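Magnesium transporter, putative (PDB 3KXR) probably takes part in moving magnesium or other cations across the membrane, this piece comprising part of its intracellular N domain and a pair of CBS domains. Local coordinates at residues D7-I19 with R32-F45. Residues are numbered along the deposited sequence; the frame is centred on the assembly and turned at random.
Sequences DLLFAQLSPEDLI and RALAQMGERQRQRF
The backbones come within 5.4 Å at the CA atoms of F10 and A33, and further along helix 15-19 runs beside helix 39-45, their axes inclined at 32° and approaching to 9.4 Å. The F10 ring, with CG anti to its own carbonyl carbon (chi1 -54°), reaches helix 32-36, where F10 CD1 lies 3.6 Å from A33 CB. The opposite ortho carbon, F10 CD2, meets the amide of Q36 obliquely, while CZ nears the edge of the R32 guanidinium. Replacing F10 by an alanine would probably open a gap beside A33 and leave the Q36 amide without its aromatic neighbour. L18 approaches A33 CB with its CD1 methyl at 3.6 Å and also touches L34 and the selenium of M37. P15 packs on helix 39-45, its CG 3.5 Å from Q41 O and over one face of the R44 guanidinium, its CB 3.8 Å from F45 CB. CG of F45 stands anti to the backbone N (chi1 176°), which carries the ring to I19; I19 CD1 makes a CH-pi contact over one face while L34 CD2 covers the other. At the margin R44 NH1 donates to E16 OE2 in a salt bridge of 3.0 Å, nearly straight and on the syn side of the carboxylate. S14 and D17 close a capping box that starts helix 15-19. F29 packs on F10 and L18, and Q36 is linked weakly to Q43 of the second subunit. Apolar packing with a salt bridge at its rim thus joins successive short helices 15-20, 27-36 and 39-50 in this part of the MgtE intracellular N domain.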
# COMPACT_ATOMS: atom_id res chain seq x y z
N ASP A 7 5.04 -16.10 -9.30
CA ASP A 7 3.89 -16.84 -9.88
C ASP A 7 2.60 -16.60 -9.07
O ASP A 7 1.94 -17.56 -8.67
CB ASP A 7 4.24 -18.35 -9.96
N LEU A 8 2.22 -15.33 -8.84
CA LEU A 8 1.17 -14.97 -7.83
C LEU A 8 -0.22 -14.88 -8.44
O LEU A 8 -0.37 -14.61 -9.63
CB LEU A 8 1.48 -13.64 -7.09
CG LEU A 8 2.15 -13.64 -5.68
CD1 LEU A 8 3.65 -13.32 -5.75
CD2 LEU A 8 1.46 -12.67 -4.70
N LEU A 9 -1.23 -15.07 -7.59
CA LEU A 9 -2.64 -15.15 -8.01
C LEU A 9 -3.30 -13.80 -8.28
O LEU A 9 -3.90 -13.57 -9.34
CB LEU A 9 -3.48 -15.86 -6.92
CG LEU A 9 -5.00 -15.97 -7.15
CD1 LEU A 9 -5.26 -16.73 -8.43
CD2 LEU A 9 -5.75 -16.63 -5.99
N PHE A 10 -3.23 -12.93 -7.29
CA PHE A 10 -3.89 -11.65 -7.40
C PHE A 10 -3.15 -10.80 -8.44
O PHE A 10 -3.77 -9.97 -9.10
CB PHE A 10 -4.04 -10.99 -6.02
CG PHE A 10 -4.75 -11.89 -4.98
CD1 PHE A 10 -6.15 -12.03 -4.97
CD2 PHE A 10 -4.00 -12.63 -4.03
CE1 PHE A 10 -6.82 -12.87 -4.01
CE2 PHE A 10 -4.65 -13.49 -3.06
CZ PHE A 10 -6.05 -13.60 -3.06
N ALA A 11 -1.86 -11.07 -8.66
CA ALA A 11 -1.12 -10.49 -9.82
C ALA A 11 -1.63 -10.98 -11.22
O ALA A 11 -1.27 -10.42 -12.25
CB ALA A 11 0.41 -10.75 -9.69
N GLN A 12 -2.47 -12.02 -11.22
CA GLN A 12 -2.97 -12.63 -12.44
C GLN A 12 -4.40 -12.18 -12.77
O GLN A 12 -4.92 -12.55 -13.82
CB GLN A 12 -2.96 -14.16 -12.29
CG GLN A 12 -1.75 -14.85 -12.81
CD GLN A 12 -1.86 -16.33 -12.57
OE1 GLN A 12 -2.18 -17.12 -13.47
NE2 GLN A 12 -1.61 -16.72 -11.33
N LEU A 13 -5.03 -11.43 -11.88
CA LEU A 13 -6.41 -10.97 -12.08
C LEU A 13 -6.48 -9.46 -12.20
O LEU A 13 -6.02 -8.76 -11.33
CB LEU A 13 -7.29 -11.37 -10.90
CG LEU A 13 -7.89 -12.78 -10.90
CD1 LEU A 13 -8.83 -12.86 -9.75
CD2 LEU A 13 -8.64 -13.13 -12.20
N SER A 14 -7.09 -8.93 -13.25
CA SER A 14 -7.22 -7.50 -13.37
C SER A 14 -8.41 -7.00 -12.54
O SER A 14 -9.36 -7.75 -12.25
CB SER A 14 -7.40 -7.11 -14.83
OG SER A 14 -8.65 -7.52 -15.34
N PRO A 15 -8.39 -5.71 -12.20
CA PRO A 15 -9.56 -5.17 -11.55
C PRO A 15 -10.83 -5.34 -12.38
O PRO A 15 -11.92 -5.47 -11.81
CB PRO A 15 -9.21 -3.69 -11.33
CG PRO A 15 -7.95 -3.44 -12.01
CD PRO A 15 -7.37 -4.69 -12.52
N GLU A 16 -10.70 -5.38 -13.71
CA GLU A 16 -11.85 -5.60 -14.61
C GLU A 16 -12.41 -7.01 -14.46
O GLU A 16 -13.62 -7.22 -14.53
CB GLU A 16 -11.47 -5.40 -16.10
CG GLU A 16 -11.03 -3.96 -16.51
CD GLU A 16 -9.51 -3.67 -16.33
OE1 GLU A 16 -8.78 -4.46 -15.70
OE2 GLU A 16 -9.05 -2.62 -16.83
N ASP A 17 -11.52 -7.98 -14.29
CA ASP A 17 -11.93 -9.33 -14.03
C ASP A 17 -12.79 -9.34 -12.78
O ASP A 17 -13.84 -9.96 -12.74
CB ASP A 17 -10.71 -10.22 -13.83
CG ASP A 17 -9.78 -10.28 -15.06
OD1 ASP A 17 -10.23 -9.98 -16.21
OD2 ASP A 17 -8.59 -10.66 -14.87
N LEU A 18 -12.34 -8.65 -11.75
CA LEU A 18 -13.05 -8.65 -10.48
C LEU A 18 -14.46 -8.12 -10.67
O LEU A 18 -15.41 -8.73 -10.21
CB LEU A 18 -12.31 -7.85 -9.41
CG LEU A 18 -10.97 -8.42 -8.92
CD1 LEU A 18 -10.29 -7.45 -7.94
CD2 LEU A 18 -11.15 -9.82 -8.26
N ILE A 19 -14.59 -7.02 -11.42
CA ILE A 19 -15.88 -6.38 -11.68
C ILE A 19 -16.80 -7.31 -12.45
O ILE A 19 -17.98 -7.52 -12.08
CB ILE A 19 -15.72 -5.06 -12.47
CG1 ILE A 19 -15.08 -3.98 -11.58
CG2 ILE A 19 -17.07 -4.56 -12.99
CD1 ILE A 19 -16.03 -3.38 -10.55
N ARG A 32 -9.23 -8.92 -0.71
CA ARG A 32 -7.83 -9.31 -0.60
C ARG A 32 -7.13 -8.98 -1.93
O ARG A 32 -5.99 -8.52 -1.93
CB ARG A 32 -7.66 -10.80 -0.25
CG ARG A 32 -7.98 -11.12 1.24
CD ARG A 32 -7.61 -12.58 1.66
NE ARG A 32 -7.89 -13.51 0.55
CZ ARG A 32 -9.01 -14.23 0.39
NH1 ARG A 32 -10.00 -14.17 1.29
NH2 ARG A 32 -9.14 -15.03 -0.68
N ALA A 33 -7.84 -9.18 -3.03
CA ALA A 33 -7.33 -8.82 -4.37
C ALA A 33 -7.00 -7.32 -4.50
O ALA A 33 -5.93 -6.93 -5.00
CB ALA A 33 -8.32 -9.23 -5.45
N LEU A 34 -7.92 -6.49 -4.01
CA LEU A 34 -7.78 -5.06 -4.05
C LEU A 34 -6.59 -4.59 -3.19
O LEU A 34 -5.82 -3.74 -3.62
CB LEU A 34 -9.06 -4.36 -3.60
CG LEU A 34 -10.24 -4.40 -4.58
CD1 LEU A 34 -11.44 -3.73 -3.90
CD2 LEU A 34 -9.90 -3.75 -5.94
N ALA A 35 -6.46 -5.16 -2.00
CA ALA A 35 -5.35 -4.85 -1.10
C ALA A 35 -4.00 -5.22 -1.70
O ALA A 35 -3.00 -4.60 -1.40
CB ALA A 35 -5.54 -5.55 0.20
N GLN A 36 -3.97 -6.20 -2.58
CA GLN A 36 -2.69 -6.66 -3.11
C GLN A 36 -2.31 -5.93 -4.38
O GLN A 36 -1.19 -6.00 -4.82
CB GLN A 36 -2.71 -8.17 -3.34
CG GLN A 36 -1.58 -8.94 -2.67
CD GLN A 36 -2.02 -10.37 -2.26
OE1 GLN A 36 -3.09 -10.55 -1.66
NE2 GLN A 36 -1.18 -11.37 -2.59
N MSE A 37 -3.25 -5.20 -4.95
CA MSE A 37 -3.01 -4.52 -6.22
C MSE A 37 -2.42 -3.14 -6.01
O MSE A 37 -2.36 -2.65 -4.89
CB MSE A 37 -4.33 -4.36 -6.94
CG MSE A 37 -4.66 -5.44 -7.88
SE MSE A 37 -6.62 -5.37 -8.34
CE MSE A 37 -7.14 -3.57 -7.68
N GLY A 38 -2.04 -2.49 -7.10
CA GLY A 38 -1.54 -1.10 -7.03
C GLY A 38 -2.69 -0.14 -6.81
O GLY A 38 -3.83 -0.46 -7.10
N GLU A 39 -2.38 1.03 -6.26
CA GLU A 39 -3.39 2.05 -6.07
C GLU A 39 -4.05 2.42 -7.41
O GLU A 39 -5.26 2.67 -7.43
CB GLU A 39 -2.78 3.27 -5.39
CG GLU A 39 -3.76 4.43 -5.17
CD GLU A 39 -4.95 4.06 -4.28
OE1 GLU A 39 -4.83 3.13 -3.46
OE2 GLU A 39 -6.00 4.72 -4.39
N ARG A 40 -3.28 2.45 -8.50
CA ARG A 40 -3.83 2.75 -9.84
C ARG A 40 -4.88 1.71 -10.21
O ARG A 40 -5.91 2.04 -10.76
CB ARG A 40 -2.74 2.75 -10.95
CG ARG A 40 -2.08 4.10 -11.27
CD ARG A 40 -1.78 4.29 -12.79
N GLN A 41 -4.62 0.45 -9.90
CA GLN A 41 -5.57 -0.60 -10.21
C GLN A 41 -6.82 -0.50 -9.33
O GLN A 41 -7.94 -0.69 -9.80
CB GLN A 41 -4.90 -1.96 -10.07
CG GLN A 41 -3.74 -2.24 -11.04
CD GLN A 41 -3.19 -3.67 -10.82
OE1 GLN A 41 -2.38 -3.89 -9.89
NE2 GLN A 41 -3.66 -4.64 -11.62
N ARG A 42 -6.64 -0.17 -8.05
CA ARG A 42 -7.80 0.09 -7.18
C ARG A 42 -8.65 1.23 -7.72
O ARG A 42 -9.87 1.20 -7.61
CB ARG A 42 -7.40 0.45 -5.75
CG ARG A 42 -7.14 -0.73 -4.88
CD ARG A 42 -6.87 -0.31 -3.43
NE ARG A 42 -5.57 0.37 -3.30
CZ ARG A 42 -4.40 -0.25 -3.12
NH1 ARG A 42 -4.32 -1.57 -3.04
NH2 ARG A 42 -3.30 0.48 -3.02
N GLN A 43 -8.01 2.24 -8.29
CA GLN A 43 -8.74 3.40 -8.82
C GLN A 43 -9.60 2.95 -10.02
O GLN A 43 -10.76 3.35 -10.14
CB GLN A 43 -7.79 4.54 -9.22
CG GLN A 43 -7.15 5.33 -8.03
CD GLN A 43 -5.99 6.34 -8.43
OE1 GLN A 43 -5.67 6.56 -9.62
NE2 GLN A 43 -5.38 6.96 -7.41
N ARG A 44 -9.03 2.10 -10.86
CA ARG A 44 -9.71 1.56 -12.02
C ARG A 44 -10.91 0.74 -11.59
O ARG A 44 -11.99 0.84 -12.18
CB ARG A 44 -8.73 0.73 -12.88
CG ARG A 44 -9.20 0.45 -14.34
CD ARG A 44 -8.04 0.33 -15.43
NE ARG A 44 -6.69 0.12 -14.87
CZ ARG A 44 -6.02 -1.04 -14.78
NH1 ARG A 44 -6.51 -2.20 -15.24
NH2 ARG A 44 -4.80 -1.05 -14.20
N PHE A 45 -10.75 -0.01 -10.52
CA PHE A 45 -11.86 -0.78 -10.01
C PHE A 45 -13.03 0.12 -9.52
O PHE A 45 -14.21 -0.15 -9.80
CB PHE A 45 -11.38 -1.71 -8.89
CG PHE A 45 -12.49 -2.48 -8.23
CD1 PHE A 45 -12.79 -3.79 -8.64
CD2 PHE A 45 -13.24 -1.91 -7.21
CE1 PHE A 45 -13.81 -4.49 -8.04
CE2 PHE A 45 -14.26 -2.61 -6.59
CZ PHE A 45 -14.56 -3.91 -7.01